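Local structure of carnitinyl-CoA dehydratase (Mycobacterium avium, 3R0O) at residues V132-S137 / M178-A183; F157-Q162 / W186-E191; Q15-E20 / S44-D49; V60-I65 / A204-I209; A26-D31 / G48-E53. The protein probably catalyses the reversible dehydration of carnitinyl-CoA, as a member of the crotonase (enoyl-CoA hydratase/isomerase) family. All coordinates share one frame; numbering follows the deposited sequence.

Contacts 1, 3, 4 and 5 all reach the six-stranded mixed sheet of the crotonase fold. Contacts 3 and 5, with centres about 5 Å apart, share helix 41-56, which packs on strands 17-22 and 25-30. Contact 4 has its centre about 13 Å from that of contact 5 and covers the other face with helix 198-210; it touches contact 1 where Leu-205 meets Ile-133. Contacts 1 and 2, about 11 Å apart between centres, are joined at Val-132 and Asn-190. Contact 2 lies about 26 Å from contact 3 between centres and packs on the later end of helix 121-128, at Leu-127; the glycine-rich opposite end probably contributes to the oxyanion hole, as in related crotonases.

Contact 1 of 5, residues V132-S137 / M178-A183; sequences VIACES and MTASDA
Ala-180, the first residue of helix 180-186, turns its methyl toward the end of strand 131-135, joining the helix to the six-stranded sheet of the crotonase fold. What that methyl meets is mostly backbone: Ala-180 CB lies 3.6 Å from Cys-135 O and a little farther from Glu-136 O. From the strand side Ala-134 also directs its CB toward the helix, and the two methyls meet obliquely, side against side, with 4.2 Å between Ala-134 CB and Ala-180 CB. With such short side chains, the backbones come within 6.3 Å between the CA atoms of Glu-136 and Ala-180. No direct hydrogen bond spans the gap. A water does so instead, accepting from Ser-181 N at 3.0 Å and donating to Glu-136 O, so it serves a backbone N-H in the first turn of the helix.

Just before that turn, Thr-179 is the N-cap. Its OG1 stands between the backbone N and the carbonyl carbon (chi1 65°) and accepts a nearly straight bond from Asp-182 N at 3.1 Å. The cap probably helps to fix the start of the helix.

Around this pair, Val-192 of strand 191-193 also packs on Ala-180, while Ala-134 rests on Ile-189 and Val-114. Strand 131-135 runs between strands 110-114 and 191-193, with backbone bonds from Ile-133 to the former and from Ala-134 to the latter.

Contact 2 of 5, residues F157-Q162 / W186-E191; sequences FRIVEQ and WGLINE
Leu-188 reaches back to the end of helix 155-162, where it meets Gln-162 and Ile-159. It follows a Schellman motif: helix 180-186 ends there, and Gly-187, with a positive phi of 79°, turns the chain toward strand 191-193 of the crotonase fold.

The apolar part centres on one methyl. Leu-188 CD1 sits 3.7 Å from Gln-162 CB, the two side chains crossing at about a right angle. The same CD1 meets Ile-159 CD1 at 4.1 Å. Ile-159 gets there because its CG1 branch runs opposite the backbone N (chi1 -162°), and Leu-127 of helix 121-128 packs against both Ile-159 and Leu-188.

Between the two segments the polar links all run through water. Gln-162 O accepts from two waters; one also donates to Gly-187 O and the other to Trp-186 O, so the last carbonyl of helix 155-162 is bridged to two carbonyls at the Schellman turn.

The extended Gln-162 side chain has several polar partners at its end. NE2 donates to Leu-127 O, while OE1 bonds Lys-166 NZ of the second subunit, placing this contact at a trimer interface. A third water donates to OE1 of Gln-162 and, at 2.9 Å, to Leu-188 O.

Contact 3 of 5, residues Q15-E20 / S44-D49; sequences QAAVVE and STAVGD
Gly-48 N donates to Ser-44 O at 2.9 Å, and the helical turn closed by this bond holds out Ala-46 and Val-47 to Ala-17 at the start of strand 17-22. Asp-49 N repeats the pattern on Thr-45 O one residue further along. No hydrogen bond crosses from strand to helix; the contact itself is apolar.

Ala-17 carries the contact between these two segments. Its CB and that of Ala-46 are both directed toward the opposing segment, but the Ala-46 methyl comes down on the flank of the Ala-17 methyl, with 3.8 Å between Ala-17 CB and Ala-46 CB. Ala-46 CB also lies against the backbone of the strand, 3.9 Å from Ala-17 O. Beside this pair comes one branch of Val-47, its CG2 at 4.0 Å from Ala-17 CB. With CG1 set opposite the backbone N (chi1 173°), Val-47 splits its two methyls between neighbours: CG2 takes Ala-17, and CG1 packs on Ile-65 CD1 of strand 62-67. Small side chains on both sides bring the CA atoms of Ala-17 and Ala-46 to 5.8 Å.

The helix has polar ties of its own on other sides, among them Ser-44 OG with Leu-88 O and Asp-49 OD1 with His-90 NE2.

Within this chain strand 17-22 is an outermost strand of the sheet, and it pairs antiparallel with strand 25-30, Val-18 bonding Thr-29 through the backbone. Helix 41-56 lies across one face of this hairpin, touching strand 17-22 again where Val-19 packs on Ala-50, and Val-47 reaches Ile-28 on the neighbouring strand.

Contact 4 of 5, residues V60-I65 / A204-I209; sequences VWAVVI and ALAERI
Ala-62 and Ala-206 make a buried, wholly apolar contact between strand 62-67, inside the six-stranded sheet, and helix 198-210, which covers one face of it. Both methyls point generally toward the opposing segment, but the Ala-206 methyl offers its flank, and Ala-62 CB meets Ala-206 CB there at 4.3 Å. Two residues along, Val-64 turns to the same face and brings CG2 to 4.5 Å from Ala-206 CB, a looser touch. Val-63, between them, points to the other face and packs on Ile-28. The backbones approach to 6.3 Å between the CA atoms of Ala-62 and Ala-206. Val-25 and Ile-111, from the strands flanking 62-67, also touch Ala-206, so the helix spans several strands at this point.

The helix also meets the second subunit. Arg-208 NE forms a salt bridge with Glu-176 OE2 of that subunit, while one face of its guanidinium is overlain near the rim by Leu-205 CD1, 3.3 Å above the plane. Trp-61, just before strand 62-67, packs on Trp-270 of the second subunit. A helix laid on the central sheet and carrying part of the subunit interface fits the crotonase fold, whose members commonly assemble as trimers or pairs of trimers.

Contact 5 of 5, residues A26-D31 / G48-E53; sequences ALITID and GDALEE
Ile-28 spans the gap between strand 25-30 and helix 41-56, and nearly all the apolar contact here goes through its longer branch. Ile-28 CD1 lies 3.7 Å from Ala-50 CB, and Ile-28 CG1 4.0 Å from the same methyl. CG1 is set opposite the carbonyl carbon (chi1 -55°) and the chain continues almost fully extended to CD1, so the branch runs alongside the Ala-50 methyl. It ends head-on at a second residue, with Leu-51 CD2 at 4.2 Å from Ile-28 CD1. Ala-50 faces the strand directly; Leu-51 starts off to one side and comes back with its end. The CA atoms of Ile-28 and Ala-50 are 7.4 Å apart, a separation the long isoleucine branch bridges.

Hydrogen bonds stay on their own sides. Within the helix Glu-52 N bonds Gly-48 O, and elsewhere on the helix Glu-52 OE2 bonds His-104 NE2.

Leu-51 goes on to touch Tyr-101 and His-104, and a bound ethanediol, probably from the crystallisation liquor, lies about 4 Å from its side chain.

Strand 25-30, helix 41-56 and strand 62-67 form a beta-alpha-beta crossover, and Ile-28 ties its first strand to its helix. The two strands lie parallel and adjacent, with Ile-28 N bonding Val-64 O, while strand 17-22 runs antiparallel along the other edge of strand 25-30.

Contact 1 of 5, residues V132-S137 / M178-A183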
# COMPACT_ATOMS: atom_id res chain seq x y z
N VAL A 132 -13.82 -1.20 -9.81
CA VAL A 132 -14.11 -0.13 -10.78
C VAL A 132 -13.87 -0.56 -12.21
O VAL A 132 -12.80 -1.09 -12.52
CB VAL A 132 -13.27 1.17 -10.51
CG1 VAL A 132 -13.60 2.23 -11.58
CG2 VAL A 132 -13.53 1.72 -9.12
N ILE A 133 -14.87 -0.32 -13.09
CA ILE A 133 -14.67 -0.45 -14.53
C ILE A 133 -14.90 0.93 -15.14
O ILE A 133 -15.88 1.60 -14.81
CB ILE A 133 -15.61 -1.51 -15.19
CG1 ILE A 133 -15.27 -2.89 -14.62
CG2 ILE A 133 -15.41 -1.52 -16.72
CD1 ILE A 133 -16.07 -4.03 -15.19
N ALA A 134 -13.96 1.36 -15.97
CA ALA A 134 -14.08 2.67 -16.61
C ALA A 134 -14.08 2.51 -18.13
O ALA A 134 -13.49 1.58 -18.66
CB ALA A 134 -12.95 3.60 -16.18
N CYS A 135 -14.75 3.42 -18.82
CA CYS A 135 -14.70 3.46 -20.26
C CYS A 135 -13.41 4.19 -20.66
O CYS A 135 -12.78 4.84 -19.82
CB CYS A 135 -15.95 4.16 -20.81
SG CYS A 135 -16.11 5.88 -20.29
N GLU A 136 -13.01 4.03 -21.93
CA GLU A 136 -11.77 4.59 -22.48
C GLU A 136 -11.59 6.06 -22.17
O GLU A 136 -10.51 6.50 -21.78
CB GLU A 136 -11.74 4.41 -24.01
CG GLU A 136 -11.40 3.00 -24.48
CD GLU A 136 -9.93 2.63 -24.25
OE1 GLU A 136 -9.10 3.56 -24.15
OE2 GLU A 136 -9.60 1.42 -24.17
N SER A 137 -12.67 6.83 -22.34
CA SER A 137 -12.57 8.28 -22.19
C SER A 137 -12.80 8.79 -20.75
O SER A 137 -12.81 10.00 -20.53
CB SER A 137 -13.48 8.99 -23.21
OG SER A 137 -14.81 8.92 -22.75
N MET A 178 -6.01 11.92 -13.85
CA MET A 178 -5.33 10.68 -14.27
C MET A 178 -6.22 10.00 -15.32
O MET A 178 -7.43 9.87 -15.10
CB MET A 178 -5.09 9.72 -13.09
CG MET A 178 -4.50 8.36 -13.52
SD MET A 178 -4.07 7.32 -12.11
CE MET A 178 -2.55 8.18 -11.59
N THR A 179 -5.66 9.59 -16.46
CA THR A 179 -6.48 8.90 -17.47
C THR A 179 -6.90 7.51 -16.99
O THR A 179 -6.26 6.90 -16.10
CB THR A 179 -5.72 8.70 -18.77
OG1 THR A 179 -4.63 7.82 -18.53
CG2 THR A 179 -5.21 10.05 -19.38
N ALA A 180 -7.97 6.98 -17.59
CA ALA A 180 -8.42 5.60 -17.28
C ALA A 180 -7.29 4.59 -17.49
O ALA A 180 -7.09 3.69 -16.67
CB ALA A 180 -9.62 5.22 -18.15
N SER A 181 -6.57 4.75 -18.59
CA SER A 181 -5.45 3.88 -18.94
C SER A 181 -4.35 3.89 -17.86
O SER A 181 -3.86 2.84 -17.45
CB SER A 181 -4.88 4.28 -20.31
OG SER A 181 -3.61 3.70 -20.50
N ASP A 182 -3.99 5.07 -17.36
CA ASP A 182 -3.02 5.15 -16.27
C ASP A 182 -3.56 4.56 -14.98
O ASP A 182 -2.83 3.87 -14.23
CB ASP A 182 -2.52 6.58 -16.04
CG ASP A 182 -1.44 6.98 -17.04
OD1 ASP A 182 -0.89 6.10 -17.73
OD2 ASP A 182 -1.12 8.17 -17.14
N ALA A 183 -4.85 4.78 -14.71
CA ALA A 183 -5.46 4.21 -13.48
C ALA A 183 -5.46 2.65 -13.48
O ALA A 183 -5.26 2.01 -12.42
CB ALA A 183 -6.89 4.76 -13.29
O HOH W 1 -7.46 6.23 -21.01

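Contact 2 of 5, residues F157-Q162 / W186-E191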
# COMPACT_ATOMS: atom_id res chain seq x y z
N PHE A 157 -7.61 10.74 1.88
CA PHE A 157 -7.04 9.63 2.60
C PHE A 157 -7.22 8.28 1.90
O PHE A 157 -6.47 7.34 2.18
CB PHE A 157 -7.46 9.61 4.09
CG PHE A 157 -8.93 9.41 4.33
CD1 PHE A 157 -9.48 8.13 4.34
CD2 PHE A 157 -9.76 10.50 4.62
CE1 PHE A 157 -10.85 7.93 4.60
CE2 PHE A 157 -11.13 10.33 4.89
CZ PHE A 157 -11.67 9.04 4.89
N ARG A 158 -8.20 8.18 1.00
CA ARG A 158 -8.38 6.91 0.27
C ARG A 158 -7.46 6.80 -0.94
O ARG A 158 -6.93 5.73 -1.19
CB ARG A 158 -9.84 6.64 -0.09
CG ARG A 158 -10.71 6.34 1.17
CD ARG A 158 -12.20 6.16 0.83
NE ARG A 158 -12.94 5.61 1.97
CZ ARG A 158 -14.27 5.59 2.07
NH1 ARG A 158 -15.01 6.16 1.13
NH2 ARG A 158 -14.85 5.04 3.13
N ILE A 159 -7.26 7.89 -1.68
CA ILE A 159 -6.34 7.83 -2.82
C ILE A 159 -4.92 7.37 -2.43
O ILE A 159 -4.34 6.59 -3.17
CB ILE A 159 -6.30 9.15 -3.67
CG1 ILE A 159 -5.69 8.90 -5.06
CG2 ILE A 159 -5.53 10.27 -2.95
CD1 ILE A 159 -6.53 8.10 -6.00
N VAL A 160 -4.40 7.79 -1.26
CA VAL A 160 -3.04 7.39 -0.84
C VAL A 160 -2.95 5.89 -0.53
O VAL A 160 -1.86 5.32 -0.49
CB VAL A 160 -2.45 8.26 0.33
CG1 VAL A 160 -2.28 9.73 -0.09
CG2 VAL A 160 -3.31 8.22 1.57
N GLU A 161 -4.10 5.25 -0.36
CA GLU A 161 -4.14 3.84 -0.10
C GLU A 161 -4.32 3.03 -1.37
O GLU A 161 -4.01 1.85 -1.39
CB GLU A 161 -5.32 3.51 0.81
CG GLU A 161 -5.17 4.06 2.21
CD GLU A 161 -6.27 3.58 3.11
OE1 GLU A 161 -7.44 3.58 2.64
OE2 GLU A 161 -5.97 3.22 4.28
N GLN A 162 -4.85 3.67 -2.42
CA GLN A 162 -5.25 2.95 -3.62
C GLN A 162 -4.33 3.18 -4.82
O GLN A 162 -4.45 2.50 -5.84
CB GLN A 162 -6.73 3.26 -3.93
CG GLN A 162 -7.67 2.71 -2.82
CD GLN A 162 -9.12 2.98 -3.10
OE1 GLN A 162 -9.58 2.87 -4.24
NE2 GLN A 162 -9.87 3.32 -2.05
N TRP A 186 -1.93 1.37 -12.82
CA TRP A 186 -1.55 1.44 -11.42
C TRP A 186 -2.31 0.43 -10.52
O TRP A 186 -1.95 0.26 -9.38
CB TRP A 186 -1.69 2.86 -10.88
CG TRP A 186 -0.63 3.82 -11.42
CD1 TRP A 186 -0.86 4.95 -12.13
CD2 TRP A 186 0.79 3.71 -11.27
NE1 TRP A 186 0.34 5.56 -12.46
CE2 TRP A 186 1.37 4.81 -11.94
CE3 TRP A 186 1.65 2.77 -10.65
CZ2 TRP A 186 2.78 5.01 -12.00
CZ3 TRP A 186 3.04 2.96 -10.71
CH2 TRP A 186 3.59 4.08 -11.38
N GLY A 187 -3.34 -0.21 -11.04
CA GLY A 187 -4.22 -1.03 -10.23
C GLY A 187 -5.25 -0.28 -9.40
O GLY A 187 -5.82 -0.83 -8.44
N LEU A 188 -5.48 0.99 -9.74
CA LEU A 188 -6.53 1.79 -9.12
C LEU A 188 -7.93 1.37 -9.61
O LEU A 188 -8.91 1.53 -8.91
CB LEU A 188 -6.31 3.28 -9.43
CG LEU A 188 -7.36 4.28 -8.92
CD1 LEU A 188 -7.47 4.36 -7.38
CD2 LEU A 188 -7.08 5.69 -9.47
N ILE A 189 -8.01 0.89 -10.85
CA ILE A 189 -9.28 0.40 -11.38
C ILE A 189 -9.07 -1.00 -11.96
O ILE A 189 -7.92 -1.42 -12.11
CB ILE A 189 -9.88 1.36 -12.41
CG1 ILE A 189 -9.01 1.40 -13.67
CG2 ILE A 189 -10.13 2.76 -11.78
CD1 ILE A 189 -9.71 2.11 -14.83
N ASN A 190 -10.16 -1.73 -12.26
CA ASN A 190 -10.00 -3.15 -12.63
C ASN A 190 -10.05 -3.42 -14.12
O ASN A 190 -9.53 -4.42 -14.59
CB ASN A 190 -11.01 -4.05 -11.91
CG ASN A 190 -10.97 -3.86 -10.40
OD1 ASN A 190 -11.64 -2.98 -9.87
ND2 ASN A 190 -10.15 -4.67 -9.71
N GLU A 191 -10.69 -2.53 -14.87
CA GLU A 191 -10.86 -2.77 -16.29
C GLU A 191 -11.16 -1.47 -17.01
O GLU A 191 -11.76 -0.55 -16.43
CB GLU A 191 -12.00 -3.78 -16.51
CG GLU A 191 -11.98 -4.37 -17.91
CD GLU A 191 -13.07 -5.39 -18.14
OE1 GLU A 191 -13.96 -5.58 -17.27
OE2 GLU A 191 -13.03 -6.00 -19.23
O HOH W 2 -6.39 0.07 -5.78
O HOH W 3 -2.39 1.36 -7.08
O HOH W 4 -10.43 3.29 -7.26

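Contact 3 of 5, residues Q15-E20 / S44-D49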
# COMPACT_ATOMS: atom_id res chain seq x y z
N GLN A 15 -37.00 11.33 -11.59
CA GLN A 15 -36.26 10.76 -10.49
C GLN A 15 -34.77 11.09 -10.62
O GLN A 15 -34.23 11.08 -11.73
CB GLN A 15 -36.45 9.26 -10.51
CG GLN A 15 -36.77 8.64 -9.18
CD GLN A 15 -37.48 7.29 -9.34
OE1 GLN A 15 -37.55 6.73 -10.43
NE2 GLN A 15 -38.02 6.78 -8.24
N ALA A 16 -34.10 11.39 -9.51
CA ALA A 16 -32.71 11.84 -9.53
C ALA A 16 -31.75 10.67 -9.76
O ALA A 16 -30.71 10.83 -10.36
CB ALA A 16 -32.38 12.57 -8.27
N ALA A 17 -32.14 9.51 -9.26
CA ALA A 17 -31.42 8.26 -9.50
C ALA A 17 -32.46 7.15 -9.53
O ALA A 17 -33.43 7.21 -8.78
CB ALA A 17 -30.37 7.99 -8.40
N VAL A 18 -32.25 6.16 -10.40
CA VAL A 18 -33.15 5.00 -10.51
C VAL A 18 -32.43 3.71 -10.09
O VAL A 18 -31.20 3.63 -10.16
CB VAL A 18 -33.73 4.84 -11.94
CG1 VAL A 18 -34.68 5.99 -12.25
CG2 VAL A 18 -32.63 4.79 -12.98
N VAL A 19 -33.21 2.73 -9.64
CA VAL A 19 -32.69 1.43 -9.25
C VAL A 19 -33.42 0.37 -10.05
O VAL A 19 -34.60 0.50 -10.29
CB VAL A 19 -32.96 1.12 -7.75
CG1 VAL A 19 -32.06 -0.01 -7.28
CG2 VAL A 19 -32.77 2.35 -6.89
N GLU A 20 -32.72 -0.68 -10.45
CA GLU A 20 -33.35 -1.80 -11.13
C GLU A 20 -32.62 -3.09 -10.76
O GLU A 20 -31.46 -3.05 -10.35
CB GLU A 20 -33.45 -1.58 -12.66
CG GLU A 20 -32.14 -1.59 -13.45
CD GLU A 20 -32.25 -0.86 -14.80
OE1 GLU A 20 -32.36 -1.54 -15.84
OE2 GLU A 20 -32.22 0.40 -14.82
N SER A 44 -28.59 11.87 -3.21
CA SER A 44 -28.15 11.26 -1.98
C SER A 44 -29.27 10.48 -1.32
O SER A 44 -29.03 9.42 -0.77
CB SER A 44 -27.58 12.32 -1.00
OG SER A 44 -26.60 13.13 -1.63
N THR A 45 -30.49 11.00 -1.39
CA THR A 45 -31.64 10.26 -0.84
C THR A 45 -31.86 8.93 -1.57
O THR A 45 -32.01 7.87 -0.94
CB THR A 45 -32.94 11.09 -0.91
OG1 THR A 45 -32.79 12.21 -0.06
CG2 THR A 45 -34.18 10.25 -0.48
N ALA A 46 -31.88 9.01 -2.90
CA ALA A 46 -32.16 7.86 -3.72
C ALA A 46 -31.03 6.81 -3.61
O ALA A 46 -31.28 5.63 -3.37
CB ALA A 46 -32.41 8.31 -5.17
N VAL A 47 -29.80 7.26 -3.72
CA VAL A 47 -28.64 6.35 -3.64
C VAL A 47 -28.50 5.75 -2.22
O VAL A 47 -28.38 4.56 -2.08
CB VAL A 47 -27.35 7.05 -4.15
CG1 VAL A 47 -26.08 6.18 -3.93
CG2 VAL A 47 -27.50 7.41 -5.64
N GLY A 48 -28.56 6.58 -1.18
CA GLY A 48 -28.53 6.07 0.20
C GLY A 48 -29.63 5.03 0.46
O GLY A 48 -29.34 3.96 0.99
N ASP A 49 -30.87 5.34 0.08
CA ASP A 49 -31.99 4.38 0.22
C ASP A 49 -31.73 3.10 -0.55
O ASP A 49 -32.02 2.01 -0.06
CB ASP A 49 -33.33 4.99 -0.26
CG ASP A 49 -33.92 6.03 0.73
OD1 ASP A 49 -33.45 6.14 1.88
OD2 ASP A 49 -34.86 6.73 0.35

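Contact 4 of 5, residues V60-I65 / A204-I209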
# COMPACT_ATOMS: atom_id res chain seq x y z
N VAL A 60 -30.09 -9.73 -2.97
CA VAL A 60 -29.18 -8.84 -3.72
C VAL A 60 -27.78 -9.24 -3.34
O VAL A 60 -27.43 -9.14 -2.16
CB VAL A 60 -29.43 -7.34 -3.43
CG1 VAL A 60 -28.29 -6.47 -3.99
CG2 VAL A 60 -30.78 -6.91 -3.99
N TRP A 61 -26.99 -9.73 -4.30
CA TRP A 61 -25.64 -10.22 -3.98
C TRP A 61 -24.51 -9.30 -4.43
O TRP A 61 -23.35 -9.54 -4.09
CB TRP A 61 -25.42 -11.65 -4.50
CG TRP A 61 -26.38 -12.70 -3.93
CD1 TRP A 61 -27.31 -12.52 -2.93
CD2 TRP A 61 -26.46 -14.08 -4.31
NE1 TRP A 61 -27.98 -13.72 -2.69
CE2 TRP A 61 -27.47 -14.68 -3.52
CE3 TRP A 61 -25.77 -14.86 -5.24
CZ2 TRP A 61 -27.81 -16.03 -3.64
CZ3 TRP A 61 -26.10 -16.21 -5.36
CH2 TRP A 61 -27.11 -16.78 -4.56
N ALA A 62 -24.84 -8.26 -5.18
CA ALA A 62 -23.86 -7.26 -5.64
C ALA A 62 -24.59 -6.01 -6.10
O ALA A 62 -25.76 -6.06 -6.44
CB ALA A 62 -23.00 -7.79 -6.76
N VAL A 63 -23.87 -4.89 -6.08
CA VAL A 63 -24.40 -3.59 -6.46
C VAL A 63 -23.50 -2.97 -7.52
O VAL A 63 -22.25 -3.09 -7.46
CB VAL A 63 -24.52 -2.65 -5.23
CG1 VAL A 63 -24.86 -1.22 -5.63
CG2 VAL A 63 -25.55 -3.18 -4.24
N VAL A 64 -24.13 -2.34 -8.51
CA VAL A 64 -23.43 -1.54 -9.50
C VAL A 64 -24.00 -0.13 -9.47
O VAL A 64 -25.23 0.05 -9.45
CB VAL A 64 -23.58 -2.15 -10.93
CG1 VAL A 64 -22.96 -1.22 -12.01
CG2 VAL A 64 -22.95 -3.58 -10.99
N ILE A 65 -23.12 0.87 -9.42
CA ILE A 65 -23.54 2.26 -9.55
C ILE A 65 -22.93 2.88 -10.82
O ILE A 65 -21.76 2.66 -11.12
CB ILE A 65 -23.17 3.10 -8.27
CG1 ILE A 65 -23.82 4.49 -8.31
CG2 ILE A 65 -21.66 3.20 -8.08
CD1 ILE A 65 -23.96 5.17 -6.90
N ALA A 204 -21.07 -8.07 -16.11
CA ALA A 204 -20.26 -9.27 -16.33
C ALA A 204 -19.30 -9.49 -15.14
O ALA A 204 -19.14 -10.62 -14.66
CB ALA A 204 -19.52 -9.24 -17.71
N LEU A 205 -18.68 -8.42 -14.65
CA LEU A 205 -17.84 -8.55 -13.45
C LEU A 205 -18.65 -9.01 -12.22
O LEU A 205 -18.25 -9.95 -11.52
CB LEU A 205 -17.09 -7.24 -13.16
CG LEU A 205 -16.29 -7.20 -11.85
CD1 LEU A 205 -15.32 -8.36 -11.78
CD2 LEU A 205 -15.55 -5.90 -11.68
N ALA A 206 -19.82 -8.39 -12.00
CA ALA A 206 -20.71 -8.81 -10.93
C ALA A 206 -21.08 -10.30 -10.98
O ALA A 206 -21.16 -10.97 -9.95
CB ALA A 206 -21.98 -7.94 -10.94
N GLU A 207 -21.32 -10.81 -12.19
CA GLU A 207 -21.72 -12.21 -12.37
C GLU A 207 -20.57 -13.18 -12.04
O GLU A 207 -20.81 -14.35 -11.73
CB GLU A 207 -22.27 -12.45 -13.80
N ARG A 208 -19.34 -12.67 -12.08
CA ARG A 208 -18.14 -13.42 -11.67
C ARG A 208 -17.96 -13.41 -10.14
O ARG A 208 -17.02 -14.02 -9.60
CB ARG A 208 -16.91 -12.88 -12.38
CG ARG A 208 -16.81 -13.38 -13.83
CD ARG A 208 -15.89 -12.52 -14.66
NE ARG A 208 -14.62 -12.26 -13.99
CZ ARG A 208 -13.99 -11.09 -14.04
NH1 ARG A 208 -14.49 -10.06 -14.74
NH2 ARG A 208 -12.85 -10.94 -13.38
N ILE A 209 -18.89 -12.73 -9.46
CA ILE A 209 -18.88 -12.62 -8.03
C ILE A 209 -20.14 -13.23 -7.44
O ILE A 209 -20.08 -13.89 -6.41
CB ILE A 209 -18.73 -11.15 -7.57
CG1 ILE A 209 -17.36 -10.62 -7.97
CG2 ILE A 209 -18.94 -11.02 -6.04
CD1 ILE A 209 -17.18 -9.10 -7.83

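Contact 5 of 5, residues A26-D31 / G48-E53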
# COMPACT_ATOMS: atom_id res chain seq x y z
N ALA A 26 -28.25 -5.28 -7.98
CA ALA A 26 -28.96 -4.01 -7.94
C ALA A 26 -28.13 -3.01 -8.70
O ALA A 26 -26.97 -2.74 -8.32
CB ALA A 26 -29.16 -3.55 -6.51
N LEU A 27 -28.72 -2.48 -9.78
CA LEU A 27 -28.11 -1.46 -10.61
C LEU A 27 -28.69 -0.07 -10.27
O LEU A 27 -29.91 0.18 -10.44
CB LEU A 27 -28.30 -1.78 -12.11
CG LEU A 27 -27.83 -0.75 -13.16
CD1 LEU A 27 -26.29 -0.57 -13.20
CD2 LEU A 27 -28.35 -1.09 -14.57
N ILE A 28 -27.82 0.81 -9.82
CA ILE A 28 -28.21 2.17 -9.48
C ILE A 28 -27.63 3.09 -10.53
O ILE A 28 -26.44 3.02 -10.80
CB ILE A 28 -27.61 2.60 -8.12
CG1 ILE A 28 -28.03 1.61 -7.03
CG2 ILE A 28 -28.00 4.07 -7.83
CD1 ILE A 28 -27.23 1.70 -5.74
N THR A 29 -28.46 3.96 -11.10
CA THR A 29 -28.02 4.87 -12.13
C THR A 29 -28.31 6.26 -11.62
O THR A 29 -29.49 6.60 -11.38
CB THR A 29 -28.77 4.64 -13.48
OG1 THR A 29 -28.55 3.29 -13.93
CG2 THR A 29 -28.28 5.60 -14.55
N ILE A 30 -27.26 7.06 -11.45
CA ILE A 30 -27.46 8.49 -11.22
C ILE A 30 -27.99 9.09 -12.51
O ILE A 30 -27.35 8.98 -13.55
CB ILE A 30 -26.18 9.20 -10.80
CG1 ILE A 30 -25.66 8.59 -9.48
CG2 ILE A 30 -26.46 10.72 -10.71
CD1 ILE A 30 -24.26 9.10 -9.06
N ASP A 31 -29.19 9.68 -12.44
CA ASP A 31 -29.88 10.09 -13.66
C ASP A 31 -30.15 11.58 -13.74
O ASP A 31 -31.30 12.01 -13.70
CB ASP A 31 -31.18 9.30 -13.80
CG ASP A 31 -31.79 9.38 -15.22
OD1 ASP A 31 -31.14 9.88 -16.19
OD2 ASP A 31 -32.94 8.93 -15.36
N GLY A 48 -28.56 6.58 -1.18
CA GLY A 48 -28.53 6.07 0.20
C GLY A 48 -29.63 5.03 0.46
O GLY A 48 -29.34 3.96 0.99
N ASP A 49 -30.87 5.34 0.08
CA ASP A 49 -31.99 4.38 0.22
C ASP A 49 -31.73 3.10 -0.55
O ASP A 49 -32.02 2.01 -0.06
CB ASP A 49 -33.33 4.99 -0.26
CG ASP A 49 -33.92 6.03 0.73
OD1 ASP A 49 -33.45 6.14 1.88
OD2 ASP A 49 -34.86 6.73 0.35
N ALA A 50 -31.19 3.24 -1.76
CA ALA A 50 -30.91 2.07 -2.61
C ALA A 50 -29.86 1.17 -1.97
O ALA A 50 -29.98 -0.06 -2.01
CB ALA A 50 -30.48 2.48 -4.04
N LEU A 51 -28.83 1.77 -1.40
CA LEU A 51 -27.79 0.97 -0.76
C LEU A 51 -28.32 0.22 0.46
O LEU A 51 -27.97 -0.94 0.65
CB LEU A 51 -26.58 1.83 -0.36
CG LEU A 51 -25.59 2.35 -1.40
CD1 LEU A 51 -24.50 3.20 -0.69
CD2 LEU A 51 -24.94 1.24 -2.20
N GLU A 52 -29.14 0.90 1.28
CA GLU A 52 -29.68 0.27 2.49
C GLU A 52 -30.58 -0.91 2.17
O GLU A 52 -30.59 -1.92 2.86
CB GLU A 52 -30.48 1.27 3.34
CG GLU A 52 -29.65 1.99 4.38
CD GLU A 52 -28.89 1.06 5.33
OE1 GLU A 52 -29.52 0.50 6.27
OE2 GLU A 52 -27.67 0.91 5.16
N GLU A 53 -31.38 -0.72 1.12
CA GLU A 53 -32.25 -1.76 0.59
C GLU A 53 -31.41 -2.95 0.04
O GLU A 53 -31.72 -4.10 0.33
CB GLU A 53 -33.18 -1.16 -0.46
CG GLU A 53 -34.12 -2.15 -1.18
CD GLU A 53 -35.07 -2.91 -0.23
OE1 GLU A 53 -35.52 -2.30 0.78
OE2 GLU A 53 -35.37 -4.11 -0.49